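Local coordinates for protein pyridine nucleotide-disulphide oxidoreductase dimerisation region (Escherichia coli BL21, PDB 6KYY) that probably contributes to resistance against reactive chlorine species as an FAD-containing flavoprotein disulfide reductase of the pyridine nucleotide-disulfide oxidoreductase family, here with copper(II) bound, at residues A26-K31 and D312-V317; V62-Q67 and V72-R77; A197-F200 and D205-I208; H407-I412 and P434-S439; L421-L426 and D442-V447. All coordinates share one frame; numbering follows the deposited sequence.

Interaction 1: residues A26-K31 and D312-V317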
# COMPACT_ATOMS: atom_id res chain seq x y z
N ALA B 26 16.82 1.60 -24.36
CA ALA B 26 17.97 2.42 -24.71
C ALA B 26 19.07 2.32 -23.66
O ALA B 26 20.26 2.24 -24.00
CB ALA B 26 17.54 3.87 -24.90
N VAL B 27 18.70 2.32 -22.38
CA VAL B 27 19.70 2.23 -21.32
C VAL B 27 20.30 0.83 -21.27
O VAL B 27 21.50 0.67 -21.00
CB VAL B 27 19.09 2.62 -19.96
CG1 VAL B 27 20.18 2.86 -18.94
CG2 VAL B 27 18.26 3.88 -20.11
N THR B 28 19.50 -0.20 -21.54
CA THR B 28 20.00 -1.57 -21.46
C THR B 28 20.88 -1.93 -22.66
O THR B 28 21.81 -2.73 -22.52
CB THR B 28 18.84 -2.56 -21.35
OG1 THR B 28 17.79 -1.98 -20.57
CG2 THR B 28 19.30 -3.85 -20.69
N LEU B 29 20.61 -1.35 -23.83
CA LEU B 29 21.43 -1.64 -25.00
C LEU B 29 22.71 -0.81 -25.01
O LEU B 29 23.76 -1.30 -25.42
CB LEU B 29 20.63 -1.41 -26.28
CG LEU B 29 19.40 -2.30 -26.48
CD1 LEU B 29 18.82 -2.13 -27.88
CD2 LEU B 29 19.74 -3.77 -26.21
N ALA B 30 22.63 0.44 -24.56
CA ALA B 30 23.84 1.25 -24.43
C ALA B 30 24.79 0.66 -23.40
O ALA B 30 26.01 0.72 -23.56
CB ALA B 30 23.48 2.69 -24.06
N LYS B 31 24.24 0.09 -22.33
CA LYS B 31 25.05 -0.57 -21.31
C LYS B 31 25.66 -1.86 -21.83
O LYS B 31 26.71 -2.28 -21.33
CB LYS B 31 24.19 -0.82 -20.07
CG LYS B 31 24.83 -1.64 -18.97
CD LYS B 31 23.81 -2.58 -18.35
CE LYS B 31 24.37 -3.29 -17.13
NZ LYS B 31 23.32 -3.52 -16.10
N ASP B 312 6.73 -4.63 -19.60
CA ASP B 312 6.86 -6.03 -19.96
C ASP B 312 7.24 -6.19 -21.43
O ASP B 312 7.90 -7.17 -21.79
CB ASP B 312 5.57 -6.79 -19.66
CG ASP B 312 5.74 -8.29 -19.73
OD1 ASP B 312 6.59 -8.82 -18.99
OD2 ASP B 312 5.03 -8.93 -20.53
N ASP B 313 6.82 -5.25 -22.28
CA ASP B 313 7.23 -5.28 -23.67
C ASP B 313 8.74 -5.15 -23.80
O ASP B 313 9.37 -5.84 -24.61
CB ASP B 313 6.53 -4.17 -24.45
CG ASP B 313 5.08 -4.49 -24.74
OD1 ASP B 313 4.30 -3.54 -24.98
OD2 ASP B 313 4.72 -5.68 -24.73
N TYR B 314 9.35 -4.26 -23.01
CA TYR B 314 10.80 -4.17 -22.97
C TYR B 314 11.42 -5.50 -22.56
O TYR B 314 12.46 -5.90 -23.09
CB TYR B 314 11.24 -3.06 -22.01
CG TYR B 314 12.57 -3.32 -21.34
CD1 TYR B 314 13.77 -3.00 -21.98
CD2 TYR B 314 12.64 -3.88 -20.07
CE1 TYR B 314 14.98 -3.24 -21.37
CE2 TYR B 314 13.85 -4.12 -19.46
CZ TYR B 314 15.02 -3.80 -20.11
OH TYR B 314 16.23 -4.03 -19.50
N ARG B 315 10.78 -6.20 -21.62
CA ARG B 315 11.30 -7.49 -21.17
C ARG B 315 11.27 -8.51 -22.30
O ARG B 315 12.19 -9.33 -22.42
CB ARG B 315 10.50 -7.99 -19.97
CG ARG B 315 10.62 -7.11 -18.74
CD ARG B 315 10.49 -7.92 -17.46
NE ARG B 315 10.11 -7.09 -16.32
CZ ARG B 315 8.92 -7.10 -15.75
NH1 ARG B 315 7.97 -7.91 -16.21
NH2 ARG B 315 8.66 -6.31 -14.72
N ILE B 316 10.23 -8.49 -23.13
CA ILE B 316 10.17 -9.40 -24.27
C ILE B 316 11.34 -9.15 -25.21
O ILE B 316 12.08 -10.08 -25.56
CB ILE B 316 8.82 -9.25 -25.01
CG1 ILE B 316 7.64 -9.36 -24.05
CG2 ILE B 316 8.71 -10.28 -26.12
CD1 ILE B 316 7.65 -10.62 -23.22
N VAL B 317 11.53 -7.90 -25.63
CA VAL B 317 12.56 -7.60 -26.62
C VAL B 317 13.95 -7.70 -26.01
O VAL B 317 14.91 -8.06 -26.71
CB VAL B 317 12.31 -6.22 -27.26
CG1 VAL B 317 10.88 -6.12 -27.76
CG2 VAL B 317 12.61 -5.10 -26.28
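T28 and Y314 meet alone across this gap between two helices, and one hydroxyl pair does nearly all the work. Y314 OH donates a hydrogen bond of 2.8 Å to T28 OG1. The threonine oxygen is gripped twice, because it also hands its own hydrogen to the carbonyl of T24, one turn back along the same helix. With OG1 lying beside its own backbone N (chi1 -35°), T28 can hold that carbonyl and still face the tyrosine. Its CB lies at the edge of the Y314 ring, in the ring plane, and CG2 comes within 3.3 Å of Y314 OH.

The ring itself is packed tightly along helix 20-31, against A21, T24 and L25. The contact is loose beyond that: the backbones stay 9.7 Å apart between T28 CA and Y314 CA, both residues are partly exposed, and K31 on the outer side reaches solvent and K448 of the second subunit. G17 and G19 lie in the turn before helix 20-31 and G22 in its first turn, a sequence that fits GxGxxG and is consistent with a Rossmann-type fold binding FAD.

Interaction 2: residues V62-Q67 and V72-R77; sequences VHDAQQ and VRAIQR
D64 and R77 form the salt bridge that joins two consecutive helices, 55-65 and 71-94, across the short turn between them. The first of these helices starts at C55, which together with C50 binds a copper(II) ion.

All the guanidinium nitrogens of R77 have an acceptor, and they divide between two subunits. Within the chain, R77 NE donates to D64 OD2 over 3.0 Å with an N-H...O angle of 162°. The other two nitrogens cross the dimer interface to backbone carbonyls of the second subunit: NH1 to that of R376 and NH2 to that of V377. A bend in the arginine chain at chi3 brings NE, at the guanidinium edge, to D64, so that one arginine ties the helix pair to the partner molecule. H63 ND1 lies 4.1 Å from R77 NH2 without a bond, and the imidazole packs on V377 of the second subunit.

Next to the charged pair, A74 closes in on the aspartate, its CB 3.7 Å from D64 CB, and rests on L61 and F187. At the start of the second helix, R73 N is taken up by D70 OD1. D64 OD2 lies only 3° out of the guanidinium plane of R77, yet the arginine meets that oxygen from above the carboxylate plane, 35° out of it.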
# COMPACT_ATOMS: atom_id res chain seq x y z
N VAL B 62 -4.29 13.84 -7.33
CA VAL B 62 -5.26 13.07 -6.55
C VAL B 62 -4.82 12.99 -5.09
O VAL B 62 -5.64 13.08 -4.17
CB VAL B 62 -5.46 11.67 -7.16
CG1 VAL B 62 -6.47 10.88 -6.35
CG2 VAL B 62 -5.92 11.78 -8.60
N HIS B 63 -3.51 12.82 -4.85
CA HIS B 63 -3.01 12.78 -3.48
C HIS B 63 -3.21 14.13 -2.79
O HIS B 63 -3.52 14.18 -1.60
CB HIS B 63 -1.54 12.38 -3.46
CG HIS B 63 -0.95 12.30 -2.09
ND1 HIS B 63 -0.31 13.37 -1.49
CD2 HIS B 63 -0.91 11.29 -1.19
CE1 HIS B 63 0.10 13.02 -0.29
NE2 HIS B 63 -0.25 11.76 -0.08
N ASP B 64 -3.03 15.23 -3.53
CA ASP B 64 -3.29 16.54 -2.96
C ASP B 64 -4.79 16.80 -2.86
O ASP B 64 -5.25 17.44 -1.90
CB ASP B 64 -2.61 17.63 -3.79
CG ASP B 64 -1.22 17.95 -3.31
OD1 ASP B 64 -0.89 17.59 -2.16
OD2 ASP B 64 -0.44 18.56 -4.08
N ALA B 65 -5.56 16.32 -3.84
CA ALA B 65 -7.01 16.52 -3.80
C ALA B 65 -7.64 15.78 -2.64
O ALA B 65 -8.66 16.23 -2.10
CB ALA B 65 -7.63 16.06 -5.12
N GLN B 66 -7.07 14.64 -2.23
CA GLN B 66 -7.58 13.92 -1.07
C GLN B 66 -7.39 14.70 0.22
O GLN B 66 -8.14 14.48 1.18
CB GLN B 66 -6.89 12.56 -0.96
CG GLN B 66 -7.37 11.54 -1.98
CD GLN B 66 -6.60 10.23 -1.90
OE1 GLN B 66 -5.70 10.07 -1.08
NE2 GLN B 66 -6.96 9.29 -2.77
N GLN B 67 -6.42 15.62 0.26
CA GLN B 67 -6.19 16.46 1.42
C GLN B 67 -6.92 17.80 1.34
O GLN B 67 -6.70 18.66 2.19
CB GLN B 67 -4.69 16.70 1.60
CG GLN B 67 -3.96 15.59 2.35
CD GLN B 67 -2.45 15.71 2.25
OE1 GLN B 67 -1.93 16.42 1.39
NE2 GLN B 67 -1.74 15.01 3.12
N VAL B 72 -4.44 25.51 -7.05
CA VAL B 72 -3.26 26.11 -7.67
C VAL B 72 -1.98 25.62 -7.00
O VAL B 72 -0.97 25.39 -7.66
CB VAL B 72 -3.37 27.65 -7.65
CG1 VAL B 72 -2.27 28.27 -8.50
CG2 VAL B 72 -4.74 28.09 -8.13
N ARG B 73 -2.01 25.47 -5.67
CA ARG B 73 -0.85 24.93 -4.97
C ARG B 73 -0.54 23.51 -5.43
O ARG B 73 0.63 23.13 -5.57
CB ARG B 73 -1.09 24.96 -3.46
CG ARG B 73 -1.33 26.35 -2.89
CD ARG B 73 -0.08 26.89 -2.20
NE ARG B 73 -0.41 27.64 -0.99
CZ ARG B 73 -0.90 28.87 -0.98
NH1 ARG B 73 -1.17 29.48 0.17
NH2 ARG B 73 -1.13 29.51 -2.12
N ALA B 74 -1.58 22.70 -5.67
CA ALA B 74 -1.37 21.34 -6.14
C ALA B 74 -0.84 21.33 -7.57
O ALA B 74 0.01 20.50 -7.91
CB ALA B 74 -2.67 20.55 -6.05
N ILE B 75 -1.32 22.24 -8.41
CA ILE B 75 -0.76 22.38 -9.75
C ILE B 75 0.69 22.82 -9.67
O ILE B 75 1.54 22.39 -10.47
CB ILE B 75 -1.61 23.35 -10.59
CG1 ILE B 75 -3.02 22.80 -10.79
CG2 ILE B 75 -0.96 23.62 -11.94
CD1 ILE B 75 -3.09 21.63 -11.74
N GLN B 76 1.01 23.67 -8.70
CA GLN B 76 2.39 24.09 -8.50
C GLN B 76 3.27 22.91 -8.10
O GLN B 76 4.38 22.74 -8.62
CB GLN B 76 2.46 25.19 -7.44
CG GLN B 76 3.86 25.73 -7.18
CD GLN B 76 4.41 26.50 -8.37
OE1 GLN B 76 3.66 26.95 -9.24
NE2 GLN B 76 5.73 26.65 -8.41
N ARG B 77 2.79 22.07 -7.17
CA ARG B 77 3.55 20.89 -6.79
C ARG B 77 3.57 19.87 -7.92
O ARG B 77 4.58 19.17 -8.12
CB ARG B 77 2.97 20.26 -5.52
CG ARG B 77 3.86 19.21 -4.90
CD ARG B 77 3.26 18.65 -3.61
NE ARG B 77 2.40 17.50 -3.86
CZ ARG B 77 2.84 16.25 -4.02
NH1 ARG B 77 4.14 16.00 -3.97
NH2 ARG B 77 1.99 15.26 -4.24

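Interaction 3: residues A197-F200 and D205-I208; sequences ASLF and DRDI
Residues L199 and F200 run in an irregular, extended loop past the first turn of the helix that begins at R206, and the nearest CA atoms, F200 CA and R206 CA, are 8.4 Å apart. The arginine side chain fills the difference. Its CG sits beside the backbone N (chi1 -72°), and further bends at chi2 and chi3 fold the chain back toward the loop that came before it.

There the guanidinium points two nitrogens at a single carbonyl. R206 NH1 donates to F200 O at 2.8 Å with an angle of 147°, while the bond from R206 NH2 to the same oxygen is weak, at 3.1 Å. The oxygen lies near the guanidinium plane, but the NH1 donor is tilted 33° from the plane of the carbonyl. NH2 also has weak bonds to the carbonyls of L201 and E204, in the same connection.

That connection belongs to a beta-alpha-beta unit of the five-stranded parallel sheet: it leads from strand 190-194 into helix 206-218, which returns to strand 221-224, in keeping with a second Rossmann-type domain. On the outside, exposed L199 lays CD1 over one face of the guanidinium, 3.6 Å from R206 NE and offset toward the rim. The F200 ring turns inward instead, onto I212 and A213 of the helix. D205, just ahead of the helix, accepts from the backbone amides of E352 and E353 with its two carboxylate oxygens.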
# COMPACT_ATOMS: atom_id res chain seq x y z
N ALA B 197 -22.90 4.75 -23.17
CA ALA B 197 -23.49 3.46 -22.86
C ALA B 197 -24.62 3.62 -21.84
O ALA B 197 -24.80 4.67 -21.22
CB ALA B 197 -22.43 2.50 -22.32
N SER B 198 -25.40 2.55 -21.68
CA SER B 198 -26.53 2.55 -20.77
C SER B 198 -26.19 2.02 -19.38
O SER B 198 -27.07 1.95 -18.52
CB SER B 198 -27.68 1.71 -21.36
OG SER B 198 -27.19 0.62 -22.11
N LEU B 199 -24.93 1.66 -19.14
CA LEU B 199 -24.50 1.15 -17.85
C LEU B 199 -23.20 1.83 -17.45
O LEU B 199 -22.28 1.95 -18.26
CB LEU B 199 -24.32 -0.37 -17.88
CG LEU B 199 -25.55 -1.20 -17.50
CD1 LEU B 199 -25.14 -2.58 -17.00
CD2 LEU B 199 -26.40 -0.48 -16.46
N PHE B 200 -23.13 2.27 -16.19
CA PHE B 200 -21.94 2.94 -15.67
C PHE B 200 -20.86 1.90 -15.39
O PHE B 200 -21.07 0.98 -14.60
CB PHE B 200 -22.30 3.71 -14.40
CG PHE B 200 -21.12 4.34 -13.72
CD1 PHE B 200 -20.31 5.24 -14.39
CD2 PHE B 200 -20.82 4.03 -12.41
CE1 PHE B 200 -19.23 5.82 -13.76
CE2 PHE B 200 -19.74 4.61 -11.77
CZ PHE B 200 -18.94 5.50 -12.45
N ASP B 205 -18.44 -5.27 -12.35
CA ASP B 205 -19.66 -5.81 -11.78
C ASP B 205 -20.61 -4.68 -11.40
O ASP B 205 -20.20 -3.55 -11.15
CB ASP B 205 -19.34 -6.65 -10.54
CG ASP B 205 -19.00 -8.08 -10.89
OD1 ASP B 205 -19.64 -8.64 -11.80
OD2 ASP B 205 -18.09 -8.64 -10.25
N ARG B 206 -21.91 -5.01 -11.37
CA ARG B 206 -22.90 -4.01 -11.00
C ARG B 206 -22.78 -3.62 -9.53
O ARG B 206 -23.03 -2.46 -9.17
CB ARG B 206 -24.31 -4.51 -11.31
CG ARG B 206 -24.64 -4.57 -12.79
CD ARG B 206 -24.40 -3.23 -13.48
NE ARG B 206 -23.08 -3.16 -14.10
CZ ARG B 206 -22.48 -2.03 -14.47
NH1 ARG B 206 -23.09 -0.87 -14.29
NH2 ARG B 206 -21.28 -2.07 -15.02
N ASP B 207 -22.39 -4.57 -8.66
CA ASP B 207 -22.31 -4.27 -7.24
C ASP B 207 -21.19 -3.27 -6.94
O ASP B 207 -21.34 -2.41 -6.07
CB ASP B 207 -22.12 -5.55 -6.43
CG ASP B 207 -21.12 -6.50 -7.07
OD1 ASP B 207 -21.55 -7.51 -7.65
OD2 ASP B 207 -19.90 -6.22 -6.98
N ILE B 208 -20.07 -3.38 -7.65
CA ILE B 208 -18.99 -2.41 -7.46
C ILE B 208 -19.20 -1.15 -8.30
O ILE B 208 -18.78 -0.07 -7.89
CB ILE B 208 -17.62 -3.04 -7.75
CG1 ILE B 208 -17.58 -3.64 -9.16
CG2 ILE B 208 -17.29 -4.10 -6.71
CD1 ILE B 208 -16.19 -4.05 -9.60

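Interaction 4: residues H407-I412 and P434-S439; sequences HEMINI and PSMSES
M409 and I412 on helix 406-418 pack against M436 and S437, in the turn that follows H433. The turn enters through P434, whose preceding peptide bond is cis. At S435 the hydroxyl OG accepts from E438 N at 2.7 Å, an ST motif, while S435 N donates to E438 OE2.

M436 comes next. The M409 side chain crosses it obliquely, with its methyl CE against M436 CB and its sulfur SD 3.4 Å from M436 O. A bend at chi3 (94°) turns that methyl onto the turn. The S437 side chain touches both helix residues: its OG is 3.5 Å from M409 CB, and its CB is 3.7 Å from I412 CD1. The hydroxyl finds its polar partner in E408 of the second subunit, whose carboxylate also takes the M436 amide. E438 points away from the helix, and its OE2 is hydrogen-bonded to H433 ND1, the probable proton acceptor by close similarity.

Within the chain the contact is thus apolar, while S437 OG and M436 N find their partners across the dimer interface, which implies that the turn next to H433 is held in part by the partner subunit's E408.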
# COMPACT_ATOMS: atom_id res chain seq x y z
N HIS B 407 -4.32 -0.23 -4.69
CA HIS B 407 -3.31 -0.38 -5.73
C HIS B 407 -2.09 -1.17 -5.27
O HIS B 407 -1.30 -1.59 -6.13
CB HIS B 407 -2.87 1.00 -6.23
CG HIS B 407 -2.41 1.92 -5.13
ND1 HIS B 407 -3.26 2.40 -4.16
CD2 HIS B 407 -1.19 2.43 -4.86
CE1 HIS B 407 -2.58 3.18 -3.34
NE2 HIS B 407 -1.32 3.21 -3.74
N GLU B 408 -1.92 -1.38 -3.97
CA GLU B 408 -0.78 -2.14 -3.45
C GLU B 408 -1.14 -3.59 -3.15
O GLU B 408 -0.48 -4.51 -3.64
CB GLU B 408 -0.24 -1.48 -2.18
CG GLU B 408 0.01 0.02 -2.31
CD GLU B 408 1.33 0.34 -2.99
OE1 GLU B 408 2.00 -0.59 -3.47
OE2 GLU B 408 1.69 1.54 -3.04
N MET B 409 -2.19 -3.82 -2.36
CA MET B 409 -2.54 -5.18 -1.96
C MET B 409 -3.10 -6.00 -3.11
O MET B 409 -3.16 -7.23 -3.00
CB MET B 409 -3.54 -5.14 -0.81
CG MET B 409 -4.96 -4.85 -1.24
SD MET B 409 -6.04 -4.51 0.16
CE MET B 409 -5.92 -2.73 0.20
N ILE B 410 -3.53 -5.36 -4.21
CA ILE B 410 -3.98 -6.12 -5.37
C ILE B 410 -2.83 -6.93 -5.95
O ILE B 410 -3.04 -7.98 -6.57
CB ILE B 410 -4.60 -5.18 -6.42
CG1 ILE B 410 -5.32 -5.98 -7.51
CG2 ILE B 410 -3.55 -4.27 -7.03
CD1 ILE B 410 -6.57 -6.69 -7.03
N ASN B 411 -1.59 -6.46 -5.77
CA ASN B 411 -0.43 -7.24 -6.19
C ASN B 411 -0.24 -8.48 -5.33
O ASN B 411 0.40 -9.44 -5.78
CB ASN B 411 0.83 -6.37 -6.15
CG ASN B 411 0.69 -5.11 -6.99
OD1 ASN B 411 0.61 -5.17 -8.22
ND2 ASN B 411 0.68 -3.96 -6.33
N ILE B 412 -0.77 -8.49 -4.11
CA ILE B 412 -0.73 -9.70 -3.29
C ILE B 412 -1.68 -10.75 -3.84
O ILE B 412 -1.35 -11.94 -3.91
CB ILE B 412 -1.06 -9.38 -1.82
CG1 ILE B 412 -0.04 -8.39 -1.24
CG2 ILE B 412 -1.09 -10.65 -0.99
CD1 ILE B 412 -0.19 -8.16 0.25
N PRO B 434 -1.47 -2.43 12.03
CA PRO B 434 -2.69 -2.40 11.21
C PRO B 434 -2.38 -2.18 9.74
O PRO B 434 -1.53 -1.35 9.41
CB PRO B 434 -3.48 -1.22 11.79
CG PRO B 434 -2.70 -0.74 12.99
CD PRO B 434 -1.30 -1.19 12.79
N SER B 435 -3.06 -2.92 8.87
CA SER B 435 -2.85 -2.83 7.43
C SER B 435 -4.17 -3.00 6.71
O SER B 435 -5.19 -3.37 7.30
CB SER B 435 -1.84 -3.88 6.94
OG SER B 435 -2.50 -5.04 6.47
N MET B 436 -4.15 -2.70 5.41
CA MET B 436 -5.27 -3.02 4.55
C MET B 436 -5.10 -4.38 3.88
O MET B 436 -6.09 -5.02 3.52
CB MET B 436 -5.45 -1.94 3.48
CG MET B 436 -5.67 -0.55 4.04
SD MET B 436 -7.21 -0.44 4.96
CE MET B 436 -8.40 -0.82 3.68
N SER B 437 -3.85 -4.83 3.72
CA SER B 437 -3.61 -6.16 3.18
C SER B 437 -4.05 -7.25 4.14
O SER B 437 -4.42 -8.35 3.71
CB SER B 437 -2.13 -6.32 2.82
OG SER B 437 -1.63 -5.16 2.18
N GLU B 438 -4.01 -6.97 5.45
CA GLU B 438 -4.41 -7.96 6.44
C GLU B 438 -5.89 -8.31 6.35
O GLU B 438 -6.28 -9.40 6.78
CB GLU B 438 -4.08 -7.46 7.85
CG GLU B 438 -4.97 -6.32 8.31
CD GLU B 438 -5.00 -6.17 9.81
OE1 GLU B 438 -4.99 -7.20 10.52
OE2 GLU B 438 -5.03 -5.01 10.28
N SER B 439 -6.71 -7.41 5.82
CA SER B 439 -8.14 -7.70 5.69
C SER B 439 -8.40 -8.89 4.78
O SER B 439 -9.50 -9.46 4.82
CB SER B 439 -8.88 -6.47 5.18
OG SER B 439 -8.34 -6.02 3.95

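Interaction 5: residues L421-L426 and D442-V447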
# COMPACT_ATOMS: atom_id res chain seq x y z
N LEU B 421 -1.80 -20.99 -6.25
CA LEU B 421 -2.06 -21.35 -4.87
C LEU B 421 -3.54 -21.13 -4.53
O LEU B 421 -4.20 -20.28 -5.14
CB LEU B 421 -1.18 -20.54 -3.93
CG LEU B 421 0.31 -20.51 -4.29
CD1 LEU B 421 1.07 -19.56 -3.38
CD2 LEU B 421 0.91 -21.91 -4.24
N PRO B 422 -4.08 -21.87 -3.57
CA PRO B 422 -5.50 -21.71 -3.23
C PRO B 422 -5.75 -20.45 -2.41
O PRO B 422 -4.83 -19.73 -2.02
CB PRO B 422 -5.82 -22.97 -2.41
CG PRO B 422 -4.52 -23.54 -1.99
CD PRO B 422 -3.40 -22.88 -2.74
N TYR B 423 -7.04 -20.18 -2.18
CA TYR B 423 -7.43 -19.04 -1.36
C TYR B 423 -6.99 -19.19 0.08
O TYR B 423 -6.92 -18.18 0.80
CB TYR B 423 -8.95 -18.84 -1.43
CG TYR B 423 -9.72 -19.70 -0.44
CD1 TYR B 423 -10.08 -19.21 0.81
CD2 TYR B 423 -10.07 -21.01 -0.76
CE1 TYR B 423 -10.78 -19.99 1.71
CE2 TYR B 423 -10.77 -21.79 0.14
CZ TYR B 423 -11.12 -21.28 1.37
OH TYR B 423 -11.81 -22.06 2.27
N SER B 424 -6.71 -20.41 0.53
CA SER B 424 -6.30 -20.64 1.91
C SER B 424 -5.01 -19.92 2.26
O SER B 424 -4.77 -19.64 3.44
CB SER B 424 -6.16 -22.14 2.17
OG SER B 424 -4.95 -22.63 1.64
N ILE B 425 -4.17 -19.63 1.26
CA ILE B 425 -2.90 -18.95 1.53
C ILE B 425 -3.14 -17.56 2.10
O ILE B 425 -2.53 -17.17 3.10
CB ILE B 425 -2.04 -18.90 0.25
CG1 ILE B 425 -1.20 -20.17 0.12
CG2 ILE B 425 -1.14 -17.67 0.25
CD1 ILE B 425 -0.12 -20.30 1.17
N LEU B 426 -4.05 -16.81 1.49
CA LEU B 426 -4.35 -15.46 1.97
C LEU B 426 -5.27 -15.46 3.18
O LEU B 426 -5.30 -14.47 3.92
CB LEU B 426 -4.96 -14.63 0.84
CG LEU B 426 -4.07 -14.48 -0.40
CD1 LEU B 426 -4.79 -13.71 -1.49
CD2 LEU B 426 -2.76 -13.80 -0.03
N ASP B 442 -9.61 -11.61 6.81
CA ASP B 442 -11.04 -11.60 7.10
C ASP B 442 -11.88 -11.78 5.85
O ASP B 442 -13.02 -12.26 5.94
CB ASP B 442 -11.42 -10.30 7.81
CG ASP B 442 -10.43 -9.90 8.89
OD1 ASP B 442 -9.93 -8.76 8.85
OD2 ASP B 442 -10.14 -10.74 9.77
N LEU B 443 -11.35 -11.42 4.68
CA LEU B 443 -12.14 -11.51 3.45
C LEU B 443 -12.36 -12.96 3.03
O LEU B 443 -13.48 -13.33 2.65
CB LEU B 443 -11.47 -10.72 2.33
CG LEU B 443 -12.07 -10.93 0.93
CD1 LEU B 443 -13.52 -10.47 0.90
CD2 LEU B 443 -11.25 -10.22 -0.13
N PHE B 444 -11.31 -13.78 3.07
CA PHE B 444 -11.40 -15.17 2.66
C PHE B 444 -11.67 -16.11 3.83
O PHE B 444 -11.66 -17.33 3.64
CB PHE B 444 -10.13 -15.58 1.92
CG PHE B 444 -9.96 -14.89 0.60
CD1 PHE B 444 -8.96 -13.94 0.42
CD2 PHE B 444 -10.80 -15.17 -0.46
CE1 PHE B 444 -8.81 -13.30 -0.80
CE2 PHE B 444 -10.65 -14.53 -1.67
CZ PHE B 444 -9.66 -13.59 -1.84
N SER B 445 -11.92 -15.57 5.02
CA SER B 445 -12.50 -16.38 6.08
C SER B 445 -13.99 -16.62 5.84
O SER B 445 -14.55 -17.57 6.39
CB SER B 445 -12.29 -15.71 7.44
OG SER B 445 -10.92 -15.62 7.76
N LEU B 446 -14.62 -15.78 5.02
CA LEU B 446 -16.03 -15.90 4.68
C LEU B 446 -16.31 -17.01 3.67
O LEU B 446 -17.42 -17.08 3.15
CB LEU B 446 -16.56 -14.57 4.14
CG LEU B 446 -16.25 -13.32 4.98
CD1 LEU B 446 -16.23 -12.08 4.10
CD2 LEU B 446 -17.27 -13.17 6.10
N VAL B 447 -15.32 -17.85 3.37
CA VAL B 447 -15.49 -18.94 2.42
C VAL B 447 -15.97 -20.18 3.16
O VAL B 447 -15.37 -20.58 4.17
CB VAL B 447 -14.18 -19.22 1.67
CG1 VAL B 447 -14.40 -20.23 0.56
CG2 VAL B 447 -13.60 -17.92 1.11
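Near the C-terminus of the dimerisation domain, Y423 and L426, in and just ahead of the short helix around 424-428, pack against F444 and V447, where the chain leaves helix 439-443. The contact is apolar and mostly buried. V447 slides past the tyrosine in the opposite direction and lays its CG1 over one face of the Y423 ring, a CH-pi contact with the carbon 4.0 Å from the ring centroid and 29° off the normal. Its CB also touches the ring, 3.5 Å from Y423 CE1, and its CG1 lies 3.6 Å from Y423 OH.

At the ring edge stands a carbonyl: F444 O lies near the ring plane, 3.4 Å from Y423 CE1. The ring is brought there by a first torsion of 84°, which sets CG between the backbone N and the carbonyl carbon and lets the aromatic group lean across to the other segment.

These pieces form an outer layer on the five-stranded antiparallel sheet of the domain. Y423 and V447 both rest on V389 of strand 384-390, F444 reaches A387 of the same strand, and V447 extends to Q363 and V365 on strand 362-368.

F444 is also the first residue after helix 439-443 to abandon helical backbone angles, and its side chain runs beside L426, both pointing the same way. F444 CD1 is 4.1 Å from L426 CB, and F444 CB is 3.8 Å from Y423 CD1. L426 in turn leans on I412 and V416 of helix 406-418.

In the fold
Interactions 4 and 5 are the buried pair: both lie in the dimerisation domain, their centres 13 Å apart, and they touch directly where I412 CG2 packs on L426 CD2 at 3.7 Å. Both rely on apolar packing, but interaction 4 also meets the second subunit while interaction 5 stays within its own chain. Interactions 1, 2 and 3 lie in the nucleotide-binding part and are polar: a hydroxyl pair at the surface, a partly buried salt bridge, and an arginine on a backbone carbonyl. Interactions 2 and 3 are nested inside the long loop that interaction 1 closes. Interactions 1 and 3 sit on opposite sides of the chain's centre, about 39 Å apart between centres.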